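PDB 5DE0: deferrochelatase, which binds heme b and probably acts as a peroxidase of the dye-decolorizing (DyP-type) family. Local coordinates for residues Leu99-Ala104 against Ile250-Thr255. Numbering follows the deposited sequence.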
loop_
_atom_site.group_PDB
_atom_site.type_symbol
_atom_site.label_atom_id
_atom_site.label_comp_id
_atom_site.label_asym_id
_atom_site.label_seq_id
_atom_site.Cartn_x
_atom_site.Cartn_y
_atom_site.Cartn_z
ATOM N N LEU B 99 -1.538 -10.678 16.622
ATOM C CA LEU B 99 -1.222 -9.404 15.991
ATOM C C LEU B 99 0.278 -9.301 15.714
ATOM O O LEU B 99 1.101 -9.555 16.595
ATOM C CB LEU B 99 -1.678 -8.234 16.872
ATOM C CG LEU B 99 -1.110 -6.847 16.548
ATOM C CD1 LEU B 99 -1.498 -6.397 15.146
ATOM C CD2 LEU B 99 -1.564 -5.823 17.585
ATOM N N ILE B 100 0.623 -8.940 14.482
ATOM C CA ILE B 100 2.005 -8.646 14.125
ATOM C C ILE B 100 2.131 -7.171 13.765
ATOM O O ILE B 100 1.598 -6.729 12.747
ATOM C CB ILE B 100 2.491 -9.506 12.942
ATOM C CG1 ILE B 100 2.412 -10.994 13.290
ATOM C CG2 ILE B 100 3.913 -9.125 12.551
ATOM C CD1 ILE B 100 2.882 -11.909 12.180
ATOM N N HIS B 101 2.832 -6.413 14.602
ATOM C CA HIS B 101 2.975 -4.974 14.396
ATOM C C HIS B 101 4.424 -4.581 14.113
ATOM O O HIS B 101 5.315 -4.824 14.929
ATOM C CB HIS B 101 2.448 -4.211 15.616
ATOM C CG HIS B 101 2.763 -2.748 15.600
ATOM N ND1 HIS B 101 3.115 -2.052 16.737
ATOM C CD2 HIS B 101 2.773 -1.846 14.590
ATOM C CE1 HIS B 101 3.335 -0.787 16.426
ATOM N NE2 HIS B 101 3.132 -0.635 15.129
ATOM N N CYS B 102 4.645 -3.973 12.950
ATOM C CA CYS B 102 5.961 -3.486 12.555
ATOM C C CYS B 102 5.878 -2.040 12.078
ATOM O O CYS B 102 4.860 -1.626 11.527
ATOM C CB CYS B 102 6.551 -4.359 11.442
ATOM S SG CYS B 102 6.643 -6.125 11.805
ATOM N N HIS B 103 6.945 -1.275 12.288
ATOM C CA HIS B 103 7.064 0.037 11.661
ATOM C C HIS B 103 8.527 0.341 11.354
ATOM O O HIS B 103 9.418 -0.037 12.113
ATOM C CB HIS B 103 6.444 1.138 12.538
ATOM C CG HIS B 103 7.099 1.305 13.876
ATOM N ND1 HIS B 103 8.294 1.971 14.044
ATOM C CD2 HIS B 103 6.709 0.913 15.112
ATOM C CE1 HIS B 103 8.618 1.971 15.324
ATOM N NE2 HIS B 103 7.675 1.335 15.993
ATOM N N ALA B 104 8.766 1.012 10.231
ATOM C CA ALA B 104 10.125 1.280 9.768
ATOM C C ALA B 104 10.190 2.547 8.922
ATOM O O ALA B 104 9.168 3.179 8.651
ATOM C CB ALA B 104 10.657 0.092 8.978
ATOM N N ILE B 250 -4.284 1.883 16.577
ATOM C CA ILE B 250 -3.664 0.912 17.465
ATOM C C ILE B 250 -3.042 1.653 18.642
ATOM O O ILE B 250 -2.468 2.730 18.475
ATOM C CB ILE B 250 -2.599 0.059 16.735
ATOM C CG1 ILE B 250 -1.926 -0.921 17.701
ATOM C CG2 ILE B 250 -1.564 0.943 16.059
ATOM C CD1 ILE B 250 -0.903 -1.833 17.042
ATOM N N ALA B 251 -3.181 1.089 19.836
ATOM C CA ALA B 251 -2.668 1.735 21.037
ATOM C C ALA B 251 -2.116 0.718 22.029
ATOM O O ALA B 251 -2.598 -0.412 22.113
ATOM C CB ALA B 251 -3.756 2.574 21.694
ATOM N N TYR B 252 -1.099 1.133 22.774
ATOM C CA TYR B 252 -0.524 0.307 23.828
ATOM C C TYR B 252 -0.742 0.986 25.174
ATOM O O TYR B 252 -0.716 2.214 25.264
ATOM C CB TYR B 252 0.969 0.072 23.584
ATOM C CG TYR B 252 1.281 -0.781 22.373
ATOM C CD1 TYR B 252 1.265 -0.241 21.092
ATOM C CD2 TYR B 252 1.605 -2.124 22.512
ATOM C CE1 TYR B 252 1.553 -1.018 19.985
ATOM C CE2 TYR B 252 1.897 -2.906 21.410
ATOM C CZ TYR B 252 1.869 -2.349 20.150
ATOM O OH TYR B 252 2.159 -3.131 19.055
ATOM N N CYS B 253 -0.971 0.196 26.218
ATOM C CA CYS B 253 -1.167 0.752 27.553
ATOM C C CYS B 253 -0.853 -0.262 28.648
ATOM O O CYS B 253 -1.025 -1.467 28.461
ATOM C CB CYS B 253 -2.598 1.261 27.716
ATOM S SG CYS B 253 -2.872 2.178 29.241
ATOM N N HIS B 254 -0.396 0.238 29.793
ATOM C CA HIS B 254 -0.027 -0.615 30.918
ATOM C C HIS B 254 -1.250 -1.283 31.535
ATOM O O HIS B 254 -1.132 -2.262 32.270
ATOM C CB HIS B 254 0.719 0.195 31.983
ATOM C CG HIS B 254 -0.147 1.168 32.720
ATOM N ND1 HIS B 254 -0.374 2.452 32.272
ATOM C CD2 HIS B 254 -0.842 1.048 33.877
ATOM C CE1 HIS B 254 -1.171 3.078 33.118
ATOM N NE2 HIS B 254 -1.469 2.248 34.103
ATOM N N THR B 255 -2.425 -0.741 31.233
ATOM C CA THR B 255 -3.679 -1.310 31.704
ATOM C C THR B 255 -4.741 -1.227 30.615
ATOM O O THR B 255 -4.867 -0.214 29.929
ATOM C CB THR B 255 -4.185 -0.602 32.981
ATOM O OG1 THR B 255 -5.503 -1.066 33.298
ATOM C CG2 THR B 255 -4.218 0.908 32.791
#
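Ile250 lays its CD1 methyl over one face of the His101 imidazole, almost directly above the ring and 4.2 Å from its centroid, a CH-pi contact displaced toward the CG-ND1 side. The isoleucine reaches it as an extended chain, CG1 anti to the backbone N and CD1 anti again, which carries the methyl straight out from its strand. The same methyl meets Leu99 CD2 at 4.1 Å, so it rests against two side chains that leave strand 98-104 in the same direction. Tyr252 approaches the imidazole at its edge instead: its OH lies near the ring plane and makes a 2.7 Å hydrogen bond with His101 ND1, bent to 142°, in which either group may be the donor. The two rings meet rim to rim, centroids 5.7 Å apart, with their planes turned by 30°, and neither covers the other. CD1 over a face and the hydroxyl at the edge together probably limit the rotation of the imidazole, and the bond pairs two polar atoms in a buried setting. Tyr21 and His234 also meet the His101 ring, while Val174 of the neighbouring strand 172-181 touches Leu99, Ile250 and Tyr252. The strand segments run almost at right angles (100°) with axes 11.0 Å apart, too far for backbone pairing, and side chains bridge the gap. This is face-to-face packing of two four-stranded antiparallel sheets, one from each ferredoxin-like half of the chain, the arrangement characteristic of the dimeric alpha-beta barrel fold of DyP-type peroxidases.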